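Local structure of octenoyl-coa reductase/carboxylase (Streptomyces sp., 4A0S) at residues A32-M37 / S49-E54; A68-S73 / L191-A196; A206-M209 / D213-A216. The protein probably catalyses the NADPH-dependent reductive carboxylation of 2-octenoyl-CoA, supplying an unusual extender unit for cinnabaramide polyketide biosynthesis, and works as a homotetramer. All coordinates share one frame; numbering follows the deposited sequence.

Following the chain from its N terminus, the three contacts come in series: each closes before the next opens, so none nests in or crosses another. Contact 1 closes a short loop between strand 24-31 and strand 51-52, with helix 46-49 in between. Contact 2 spans far more sequence, 117 residues, and brings the end of strand 64-73 against helix 193-197. Contact 3 bridges just three residues where the chain leaves helix 200-210, the next helix after 193-197, and heads for strand 223-226 of the parallel, Rossmann-type sheet. Contacts 2 and 3 have centres 24 Å apart, on opposite sides of the chain's centre, and contact 1 lies toward the periphery.

Contact 1. Residues A32-M37 / S49-E54; sequences AEDADM and SLRLGE
D34 and R51 meet as a salt bridge through one carboxylate oxygen: OD2 of D34 lies 3.0 Å from NH2 of R51 and also takes a bond from NE of R51. Both bonds are bent and count as weak, the N-H...O angle at NH2 being 127°. OD2 alone takes both N-H groups and the carboxylate and guanidinium planes are 49° apart, so this is not the flat two-oxygen pairing. SD of M37 rests 3.9 Å from CB of S49, brought there with CG wedged between the backbone N and carbonyl carbon (chi1 73°).

A water donates to OD2 of D34 at 2.6 Å and to the backbone O of S49 at 2.8 Å, and sits at the guanidinium edge of R51, in its plane. Further out, a type I turn from D34 to M37 sets both side chains on one side of the loop. S49 OG hydrogen-bonds to A82 O, its stronger partner, and to V46 O, which share its one proton. F84 touches D34 and S49 where the loop after strand 24-31 is tied to the chain entering strand 51-52.

With two donors from R51 and one from water, OD2 would be expected to have its negative charge stabilised.

Contact 2. Residues A68-S73 / L191-A196; sequences AVMASS and LTWEEA
M70 folds back on itself to lie over W193: chi1 is -71°, and further bends at chi2 and chi3 bring the thioether round until CB, CG and CE all approach one face of the indole. W193 offers that face with its own CG opposite the carbonyl carbon (chi1 -64°). CG of M70 stands 3.4 Å above the indole plane, over its centre. The methyl CE lies 3.4 Å from the centroid of the five-membered ring, 27° off the normal, which makes a CH-pi contact, and SD is 4.4 Å from the same centroid, a Met-aromatic contact over the face. Nearer the backbone, CB of M70 is 3.3 Å from CD2 of W193. M70 thus lies along one face of the indole from CB to CE, tightest where CE is 3.1 Å from NE1 of W193. With an alanine in place of W193 the indole is gone, and M70 is likely to lose the surface its thioether rests on and be left free to turn.

A71 adds a second, smaller contact, its CB pressing on the first turn of the helix at 3.4 Å from CA of E194. M70 and A71 can both face the helix because they form a classic beta bulge opposite S118.

The helix start is fixed by a capping box: E195 N gives a bond to OG1 of T192 at 3.1 Å, and T192 N answers with one to OE1 of E195 at 2.8 Å.

Around this buried core, K187 makes a cation-pi contact with W193, whose ring also meets H136, and S118 OG bonds to W193 O. The contact thus sets helix 193-197 against strand 64-73, with strand 117-124 alongside and strands 384-389 and 408-412 flanking E194.

Contact 3. Residues A206-M209 / D213-A216; sequences AYRM and DRGA
The guanidinium of R208 has CB of R214 over the centre of one face, 3.4 Å above the plane. An aliphatic carbon, not a second guanidinium, thus lies on the face: the two arginine planes are 74° apart, and the NH1 atoms of R208 and R214 remain 5.4 Å from each other. In R208, CG lies opposite the backbone N (chi1 -179°) and the chain runs on extended to NE, which carries the guanidinium to R214 CB. At the edge of the R214 guanidinium, in its plane, lies CG of D213; NE of R214 donates to OD1 of D213 at 2.8 Å, in a salt bridge, on the syn side but tilted out of the carboxylate plane. A water accepts from NE of R208 and lies at hydrogen-bonding distance from O of R214, to which it can donate.

At the helix end, A216 N donates to M209 O at 2.8 Å, nearly straight (166°) but from above the carbonyl plane. CA of G215 makes a CA-H...O contact with R208 O at 3.1 Å; the absence of a side chain at G215 lets the chain pass so close.

E367 and D154 pair with R208, and D154 again with R214, whose NH2 also bonds to G153 O of a second subunit. The side chain of M209 lies about 6 Å from the bound NADP and about 4 Å from that of T205, an NADP-binding residue, so the turn ends a helix lining that site. Helix end and turn touch helix 365-376 through Y207 and R214, and strands 309-312 and 331-334 through M209 and A216.

Contact 1. Residues A32-M37 / S49-E54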
ATOM      1  N   ALA A  32      28.916 -23.252 -24.158  1.00 27.43           N
ATOM      2  CA  ALA A  32      29.667 -23.041 -22.921  1.00 28.03           C
ATOM      3  C   ALA A  32      31.142 -22.768 -23.181  1.00 29.39           C
ATOM      4  O   ALA A  32      31.758 -21.959 -22.478  1.00 29.75           O
ATOM      5  CB  ALA A  32      29.505 -24.234 -21.986  1.00 28.01           C
ATOM      6  N   GLU A  33      31.687 -23.447 -24.186  1.00 30.33           N
ATOM      7  CA  GLU A  33      33.089 -23.309 -24.575  1.00 32.63           C
ATOM      8  C   GLU A  33      33.442 -21.886 -24.986  1.00 32.83           C
ATOM      9  O   GLU A  33      34.609 -21.504 -24.924  1.00 33.91           O
ATOM     10  CB  GLU A  33      33.435 -24.282 -25.701  1.00 33.31           C
ATOM     11  CG  GLU A  33      32.431 -24.285 -26.869  1.00 35.42           C
ATOM     12  CD  GLU A  33      32.768 -25.305 -27.950  1.00 38.33           C
ATOM     13  OE1 GLU A  33      33.948 -25.381 -28.357  1.00 39.48           O
ATOM     14  OE2 GLU A  33      31.846 -26.019 -28.404  1.00 39.92           O
ATOM     15  N   ASP A  34      32.434 -21.098 -25.372  1.00 32.01           N
ATOM     16  CA  ASP A  34      32.670 -19.730 -25.877  1.00 32.65           C
ATOM     17  C   ASP A  34      32.587 -18.632 -24.817  1.00 32.52           C
ATOM     18  O   ASP A  34      32.749 -17.447 -25.135  1.00 32.44           O
ATOM     19  CB  ASP A  34      31.685 -19.391 -27.000  1.00 31.89           C
ATOM     20  CG  ASP A  34      31.813 -20.316 -28.201  1.00 33.72           C
ATOM     21  OD1 ASP A  34      32.903 -20.911 -28.397  1.00 33.42           O
ATOM     22  OD2 ASP A  34      30.814 -20.445 -28.953  1.00 33.50           O
ATOM     23  N   ALA A  35      32.353 -19.007 -23.568  1.00 32.42           N
ATOM     24  CA  ALA A  35      32.042 -18.020 -22.540  1.00 32.47           C
ATOM     25  C   ALA A  35      33.093 -16.910 -22.396  1.00 33.60           C
ATOM     26  O   ALA A  35      32.745 -15.761 -22.127  1.00 33.40           O
ATOM     27  CB  ALA A  35      31.768 -18.699 -21.211  1.00 31.96           C
ATOM     28  N   ASP A  36      34.361 -17.245 -22.613  1.00 35.31           N
ATOM     29  CA  ASP A  36      35.458 -16.278 -22.429  1.00 36.97           C
ATOM     30  C   ASP A  36      35.969 -15.671 -23.728  1.00 37.15           C
ATOM     31  O   ASP A  36      37.002 -15.016 -23.726  1.00 37.58           O
ATOM     32  CB  ASP A  36      36.637 -16.920 -21.681  1.00 38.67           C
ATOM     33  CG  ASP A  36      36.218 -17.561 -20.370  1.00 40.25           C
ATOM     34  OD1 ASP A  36      35.515 -16.899 -19.561  1.00 40.88           O
ATOM     35  OD2 ASP A  36      36.589 -18.737 -20.156  1.00 43.30           O
ATOM     36  N   MET A  37      35.244 -15.875 -24.827  1.00 36.38           N
ATOM     37  CA  MET A  37      35.734 -15.465 -26.157  1.00 37.01           C
ATOM     38  C   MET A  37      35.809 -13.955 -26.360  1.00 37.03           C
ATOM     39  O   MET A  37      36.429 -13.489 -27.315  1.00 37.38           O
ATOM     40  CB  MET A  37      34.866 -16.064 -27.251  1.00 36.25           C
ATOM     41  CG  MET A  37      33.517 -15.400 -27.338  1.00 34.16           C
ATOM     42  SD  MET A  37      32.510 -16.113 -28.612  1.00 32.81           S
ATOM     43  CE  MET A  37      33.337 -15.477 -30.072  1.00 33.87           C
ATOM     44  N   SER A  49      29.106 -15.166 -31.139  1.00 28.30           N
ATOM     45  CA  SER A  49      28.797 -16.162 -30.123  1.00 27.76           C
ATOM     46  C   SER A  49      27.551 -16.954 -30.459  1.00 27.08           C
ATOM     47  O   SER A  49      27.510 -18.167 -30.241  1.00 27.38           O
ATOM     48  CB  SER A  49      28.616 -15.485 -28.782  1.00 27.47           C
ATOM     49  OG  SER A  49      27.578 -14.535 -28.897  1.00 26.57           O
ATOM     50  N   LEU A  50      26.533 -16.272 -30.982  1.00 26.52           N
ATOM     51  CA  LEU A  50      25.273 -16.923 -31.329  1.00 25.81           C
ATOM     52  C   LEU A  50      25.464 -18.051 -32.325  1.00 26.50           C
ATOM     53  O   LEU A  50      26.173 -17.893 -33.317  1.00 27.22           O
ATOM     54  CB  LEU A  50      24.264 -15.904 -31.846  1.00 25.18           C
ATOM     55  CG  LEU A  50      23.683 -15.044 -30.718  1.00 24.28           C
ATOM     56  CD1 LEU A  50      22.826 -13.910 -31.270  1.00 23.54           C
ATOM     57  CD2 LEU A  50      22.878 -15.889 -29.712  1.00 22.56           C
ATOM     58  N   ARG A  51      24.863 -19.198 -32.027  1.00 26.50           N
ATOM     59  CA  ARG A  51      24.908 -20.367 -32.903  1.00 27.32           C
ATOM     60  C   ARG A  51      23.484 -20.722 -33.255  1.00 26.42           C
ATOM     61  O   ARG A  51      22.579 -20.521 -32.442  1.00 25.59           O
ATOM     62  CB  ARG A  51      25.555 -21.573 -32.216  1.00 27.99           C
ATOM     63  CG  ARG A  51      26.845 -21.292 -31.439  1.00 31.86           C
ATOM     64  CD  ARG A  51      28.092 -21.275 -32.315  1.00 36.82           C
ATOM     65  NE  ARG A  51      29.148 -20.460 -31.703  1.00 40.71           N
ATOM     66  CZ  ARG A  51      30.261 -20.057 -32.321  1.00 41.69           C
ATOM     67  NH1 ARG A  51      30.493 -20.398 -33.581  1.00 42.91           N
ATOM     68  NH2 ARG A  51      31.150 -19.311 -31.672  1.00 42.21           N
ATOM     69  N   LEU A  52      23.274 -21.209 -34.474  1.00 26.14           N
ATOM     70  CA  LEU A  52      21.982 -21.758 -34.824  1.00 25.49           C
ATOM     71  C   LEU A  52      22.183 -23.177 -35.292  1.00 25.97           C
ATOM     72  O   LEU A  52      22.857 -23.420 -36.293  1.00 26.37           O
ATOM     73  CB  LEU A  52      21.287 -20.931 -35.899  1.00 25.54           C
ATOM     74  CG  LEU A  52      19.834 -21.311 -36.177  1.00 25.35           C
ATOM     75  CD1 LEU A  52      18.944 -20.988 -34.982  1.00 23.96           C
ATOM     76  CD2 LEU A  52      19.358 -20.544 -37.416  1.00 25.63           C
ATOM     77  N   GLY A  53      21.597 -24.111 -34.549  1.00 25.45           N
ATOM     78  CA  GLY A  53      21.706 -25.520 -34.883  1.00 25.95           C
ATOM     79  C   GLY A  53      20.828 -26.350 -33.977  1.00 25.59           C
ATOM     80  O   GLY A  53      20.194 -25.826 -33.025  1.00 24.36           O
ATOM     81  N   GLU A  54      20.788 -27.644 -34.288  1.00 25.90           N
ATOM     82  CA  GLU A  54      20.002 -28.604 -33.546  1.00 25.58           C
ATOM     83  C   GLU A  54      20.546 -28.780 -32.140  1.00 25.14           C
ATOM     84  O   GLU A  54      21.750 -28.895 -31.926  1.00 25.86           O
ATOM     85  CB  GLU A  54      19.969 -29.956 -34.266  1.00 26.68           C
ATOM     86  CG  GLU A  54      19.295 -29.949 -35.647  1.00 28.92           C
ATOM     87  CD  GLU A  54      17.818 -29.586 -35.595  1.00 30.08           C
ATOM     88  OE1 GLU A  54      17.049 -30.300 -34.918  1.00 30.89           O
ATOM     89  OE2 GLU A  54      17.418 -28.587 -36.236  1.00 32.45           O
TER
HETATM   90  O   HOH W   1      28.525 -19.564 -28.071  1.00  2.00           O

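Contact 2. Residues A68-S73 / L191-A196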
ATOM      1  N   ALA A  68       5.647 -25.290 -29.368  1.00 15.71           N
ATOM      2  CA  ALA A  68       6.192 -25.098 -30.712  1.00 16.09           C
ATOM      3  C   ALA A  68       6.201 -23.596 -30.865  1.00 15.88           C
ATOM      4  O   ALA A  68       5.151 -22.979 -30.969  1.00 15.83           O
ATOM      5  CB  ALA A  68       5.296 -25.736 -31.783  1.00 16.75           C
ATOM      6  N   VAL A  69       7.388 -23.009 -30.841  1.00 15.80           N
ATOM      7  CA  VAL A  69       7.517 -21.568 -30.820  1.00 15.61           C
ATOM      8  C   VAL A  69       7.325 -20.992 -32.220  1.00 15.99           C
ATOM      9  O   VAL A  69       8.088 -21.291 -33.142  1.00 16.36           O
ATOM     10  CB  VAL A  69       8.878 -21.138 -30.274  1.00 15.47           C
ATOM     11  CG1 VAL A  69       8.987 -19.621 -30.267  1.00 15.35           C
ATOM     12  CG2 VAL A  69       9.092 -21.698 -28.876  1.00 15.17           C
ATOM     13  N   MET A  70       6.328 -20.136 -32.360  1.00 15.95           N
ATOM     14  CA  MET A  70       6.024 -19.564 -33.656  1.00 16.35           C
ATOM     15  C   MET A  70       6.879 -18.351 -33.927  1.00 16.36           C
ATOM     16  O   MET A  70       7.409 -18.189 -35.019  1.00 16.76           O
ATOM     17  CB  MET A  70       4.540 -19.244 -33.734  1.00 16.53           C
ATOM     18  CG  MET A  70       3.701 -20.516 -33.824  1.00 18.18           C
ATOM     19  SD  MET A  70       4.064 -21.469 -35.318  1.00 20.93           S
ATOM     20  CE  MET A  70       3.269 -20.434 -36.524  1.00 23.17           C
ATOM     21  N   ALA A  71       7.035 -17.524 -32.900  1.00 15.98           N
ATOM     22  CA  ALA A  71       7.822 -16.324 -32.980  1.00 16.00           C
ATOM     23  C   ALA A  71       8.326 -16.008 -31.582  1.00 15.59           C
ATOM     24  O   ALA A  71       7.720 -16.417 -30.580  1.00 15.28           O
ATOM     25  CB  ALA A  71       6.976 -15.180 -33.513  1.00 16.18           C
ATOM     26  N   SER A  72       9.422 -15.273 -31.527  1.00 15.66           N
ATOM     27  CA  SER A  72      10.016 -14.862 -30.284  1.00 15.39           C
ATOM     28  C   SER A  72      10.451 -13.429 -30.530  1.00 15.58           C
ATOM     29  O   SER A  72       9.954 -12.776 -31.461  1.00 15.82           O
ATOM     30  CB  SER A  72      11.191 -15.785 -29.965  1.00 15.41           C
ATOM     31  OG  SER A  72      11.752 -15.510 -28.702  1.00 15.77           O
ATOM     32  N   SER A  73      11.340 -12.906 -29.694  1.00 15.52           N
ATOM     33  CA  SER A  73      11.825 -11.565 -29.925  1.00 15.78           C
ATOM     34  C   SER A  73      13.238 -11.486 -29.407  1.00 15.90           C
ATOM     35  O   SER A  73      13.663 -12.318 -28.580  1.00 15.71           O
ATOM     36  CB  SER A  73      10.951 -10.550 -29.185  1.00 15.64           C
ATOM     37  OG  SER A  73      11.287 -10.530 -27.810  1.00 15.42           O
ATOM     38  N   LEU A 191      -3.654 -10.979 -32.794  1.00 18.87           N
ATOM     39  CA  LEU A 191      -2.276 -10.666 -33.105  1.00 18.59           C
ATOM     40  C   LEU A 191      -1.645 -11.759 -33.933  1.00 18.59           C
ATOM     41  O   LEU A 191      -1.984 -12.918 -33.780  1.00 18.87           O
ATOM     42  CB  LEU A 191      -1.477 -10.527 -31.827  1.00 17.89           C
ATOM     43  CG  LEU A 191      -1.799  -9.322 -30.942  1.00 17.74           C
ATOM     44  CD1 LEU A 191      -0.855  -9.336 -29.773  1.00 17.36           C
ATOM     45  CD2 LEU A 191      -1.729  -7.995 -31.700  1.00 18.17           C
ATOM     46  N   THR A 192      -0.688 -11.386 -34.764  1.00 18.59           N
ATOM     47  CA  THR A 192       0.108 -12.360 -35.463  1.00 18.69           C
ATOM     48  C   THR A 192       1.079 -12.950 -34.448  1.00 18.30           C
ATOM     49  O   THR A 192       1.249 -12.412 -33.345  1.00 18.15           O
ATOM     50  CB  THR A 192       0.912 -11.715 -36.599  1.00 18.98           C
ATOM     51  OG1 THR A 192       1.880 -10.827 -36.038  1.00 18.75           O
ATOM     52  CG2 THR A 192       0.010 -10.950 -37.553  1.00 19.40           C
ATOM     53  N   TRP A 193       1.733 -14.040 -34.816  1.00 18.35           N
ATOM     54  CA  TRP A 193       2.690 -14.680 -33.926  1.00 18.04           C
ATOM     55  C   TRP A 193       3.768 -13.721 -33.475  1.00 17.86           C
ATOM     56  O   TRP A 193       4.033 -13.578 -32.268  1.00 17.54           O
ATOM     57  CB  TRP A 193       3.329 -15.879 -34.600  1.00 18.21           C
ATOM     58  CG  TRP A 193       2.377 -16.931 -34.913  1.00 18.38           C
ATOM     59  CD1 TRP A 193       1.983 -17.326 -36.158  1.00 18.79           C
ATOM     60  CD2 TRP A 193       1.644 -17.741 -33.981  1.00 18.21           C
ATOM     61  NE1 TRP A 193       1.075 -18.338 -36.063  1.00 18.88           N
ATOM     62  CE2 TRP A 193       0.843 -18.615 -34.739  1.00 18.53           C
ATOM     63  CE3 TRP A 193       1.597 -17.821 -32.577  1.00 18.28           C
ATOM     64  CZ2 TRP A 193       0.007 -19.570 -34.144  1.00 18.51           C
ATOM     65  CZ3 TRP A 193       0.769 -18.765 -31.987  1.00 17.81           C
ATOM     66  CH2 TRP A 193      -0.027 -19.615 -32.767  1.00 18.24           C
ATOM     67  N   GLU A 194       4.382 -13.053 -34.450  1.00 18.11           N
ATOM     68  CA  GLU A 194       5.477 -12.151 -34.171  1.00 18.05           C
ATOM     69  C   GLU A 194       5.001 -10.955 -33.328  1.00 17.92           C
ATOM     70  O   GLU A 194       5.708 -10.489 -32.429  1.00 17.83           O
ATOM     71  CB  GLU A 194       6.173 -11.712 -35.467  1.00 18.40           C
ATOM     72  CG  GLU A 194       5.250 -11.032 -36.474  1.00 20.05           C
ATOM     73  CD  GLU A 194       4.521 -12.005 -37.395  1.00 22.43           C
ATOM     74  OE1 GLU A 194       4.328 -13.194 -37.048  1.00 20.01           O
ATOM     75  OE2 GLU A 194       4.130 -11.547 -38.489  1.00 25.04           O
ATOM     76  N   GLU A 195       3.789 -10.481 -33.583  1.00 17.95           N
ATOM     77  CA  GLU A 195       3.228  -9.385 -32.784  1.00 17.81           C
ATOM     78  C   GLU A 195       3.021  -9.796 -31.325  1.00 17.43           C
ATOM     79  O   GLU A 195       3.340  -9.045 -30.395  1.00 17.23           O
ATOM     80  CB  GLU A 195       1.884  -8.975 -33.349  1.00 18.05           C
ATOM     81  CG  GLU A 195       1.954  -8.099 -34.578  1.00 18.45           C
ATOM     82  CD  GLU A 195       0.636  -8.088 -35.322  1.00 18.77           C
ATOM     83  OE1 GLU A 195      -0.343  -8.639 -34.798  1.00 18.67           O
ATOM     84  OE2 GLU A 195       0.580  -7.515 -36.429  1.00 20.40           O
ATOM     85  N   ALA A 196       2.461 -10.987 -31.149  1.00 17.37           N
ATOM     86  CA  ALA A 196       2.215 -11.569 -29.830  1.00 17.06           C
ATOM     87  C   ALA A 196       3.538 -11.807 -29.074  1.00 16.83           C
ATOM     88  O   ALA A 196       3.638 -11.520 -27.881  1.00 16.59           O
ATOM     89  CB  ALA A 196       1.443 -12.861 -29.974  1.00 17.12           C
TER

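Contact 3. Residues A206-M209 / D213-A216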
ATOM      1  N   ALA A 206       7.499  -3.501 -18.054  1.00 15.88           N
ATOM      2  CA  ALA A 206       7.085  -2.119 -17.984  1.00 16.01           C
ATOM      3  C   ALA A 206       5.800  -2.028 -17.135  1.00 15.90           C
ATOM      4  O   ALA A 206       5.581  -1.062 -16.399  1.00 15.97           O
ATOM      5  CB  ALA A 206       6.852  -1.571 -19.393  1.00 16.17           C
ATOM      6  N   TYR A 207       4.976  -3.059 -17.251  1.00 15.76           N
ATOM      7  CA  TYR A 207       3.697  -3.112 -16.586  1.00 15.69           C
ATOM      8  C   TYR A 207       3.933  -3.188 -15.083  1.00 15.62           C
ATOM      9  O   TYR A 207       3.319  -2.450 -14.299  1.00 15.67           O
ATOM     10  CB  TYR A 207       2.887  -4.329 -17.046  1.00 15.60           C
ATOM     11  CG  TYR A 207       1.580  -4.404 -16.305  1.00 15.58           C
ATOM     12  CD1 TYR A 207       1.525  -4.918 -15.003  1.00 15.48           C
ATOM     13  CD2 TYR A 207       0.405  -3.904 -16.879  1.00 15.71           C
ATOM     14  CE1 TYR A 207       0.331  -4.938 -14.296  1.00 15.49           C
ATOM     15  CE2 TYR A 207      -0.796  -3.943 -16.180  1.00 15.73           C
ATOM     16  CZ  TYR A 207      -0.812  -4.450 -14.883  1.00 15.62           C
ATOM     17  OH  TYR A 207      -1.979  -4.484 -14.182  1.00 15.68           O
ATOM     18  N   ARG A 208       4.827  -4.084 -14.683  1.00 15.53           N
ATOM     19  CA  ARG A 208       5.168  -4.209 -13.268  1.00 15.51           C
ATOM     20  C   ARG A 208       5.695  -2.874 -12.735  1.00 15.66           C
ATOM     21  O   ARG A 208       5.274  -2.402 -11.694  1.00 15.69           O
ATOM     22  CB  ARG A 208       6.219  -5.295 -13.041  1.00 15.46           C
ATOM     23  CG  ARG A 208       6.552  -5.431 -11.564  1.00 15.47           C
ATOM     24  CD  ARG A 208       7.502  -6.568 -11.258  1.00 15.46           C
ATOM     25  NE  ARG A 208       7.785  -6.598  -9.832  1.00 15.53           N
ATOM     26  CZ  ARG A 208       7.180  -7.407  -8.959  1.00 15.48           C
ATOM     27  NH1 ARG A 208       6.233  -8.256  -9.352  1.00 15.36           N
ATOM     28  NH2 ARG A 208       7.511  -7.361  -7.677  1.00 15.59           N
ATOM     29  N   MET A 209       6.621  -2.284 -13.482  1.00 15.78           N
ATOM     30  CA  MET A 209       7.253  -1.030 -13.107  1.00 15.97           C
ATOM     31  C   MET A 209       6.278   0.118 -12.948  1.00 16.06           C
ATOM     32  O   MET A 209       6.496   0.974 -12.122  1.00 16.20           O
ATOM     33  CB  MET A 209       8.280  -0.662 -14.177  1.00 16.11           C
ATOM     34  CG  MET A 209       9.454  -1.631 -14.180  1.00 16.10           C
ATOM     35  SD  MET A 209      10.581  -1.294 -15.518  1.00 16.31           S
ATOM     36  CE  MET A 209      11.328   0.238 -14.942  1.00 16.60           C
ATOM     37  N   ASP A 213       0.679  -2.702  -8.668  1.00 15.71           N
ATOM     38  CA  ASP A 213       0.926  -2.257  -7.305  1.00 15.81           C
ATOM     39  C   ASP A 213       2.275  -2.765  -6.795  1.00 15.78           C
ATOM     40  O   ASP A 213       2.690  -2.421  -5.713  1.00 15.90           O
ATOM     41  CB  ASP A 213      -0.219  -2.607  -6.350  1.00 15.87           C
ATOM     42  CG  ASP A 213      -0.359  -4.099  -6.085  1.00 15.77           C
ATOM     43  OD1 ASP A 213       0.420  -4.918  -6.624  1.00 15.64           O
ATOM     44  OD2 ASP A 213      -1.291  -4.443  -5.308  1.00 16.50           O
ATOM     45  N   ARG A 214       2.975  -3.545  -7.611  1.00 15.66           N
ATOM     46  CA  ARG A 214       4.321  -4.007  -7.249  1.00 15.67           C
ATOM     47  C   ARG A 214       5.448  -3.092  -7.743  1.00 15.77           C
ATOM     48  O   ARG A 214       6.607  -3.285  -7.400  1.00 15.85           O
ATOM     49  CB  ARG A 214       4.559  -5.443  -7.739  1.00 15.53           C
ATOM     50  CG  ARG A 214       3.442  -6.404  -7.390  1.00 15.47           C
ATOM     51  CD  ARG A 214       3.192  -6.445  -5.893  1.00 15.58           C
ATOM     52  NE  ARG A 214       1.923  -7.106  -5.627  1.00 15.56           N
ATOM     53  CZ  ARG A 214       1.792  -8.387  -5.303  1.00 15.54           C
ATOM     54  NH1 ARG A 214       2.866  -9.146  -5.173  1.00 15.53           N
ATOM     55  NH2 ARG A 214       0.585  -8.902  -5.077  1.00 15.57           N
ATOM     56  N   GLY A 215       5.106  -2.103  -8.555  1.00 15.81           N
ATOM     57  CA  GLY A 215       6.101  -1.132  -9.022  1.00 15.96           C
ATOM     58  C   GLY A 215       5.749   0.261  -8.521  1.00 16.14           C
ATOM     59  O   GLY A 215       5.309   0.444  -7.382  1.00 16.21           O
ATOM     60  N   ALA A 216       5.933   1.252  -9.380  1.00 16.26           N
ATOM     61  CA  ALA A 216       5.688   2.641  -8.998  1.00 16.48           C
ATOM     62  C   ALA A 216       4.202   2.913  -8.927  1.00 16.46           C
ATOM     63  O   ALA A 216       3.769   3.857  -8.270  1.00 16.67           O
ATOM     64  CB  ALA A 216       6.346   3.567  -9.988  1.00 16.65           C
TER
HETATM   65  O   HOH W   2       9.016  -4.304  -8.439  1.00  2.00           O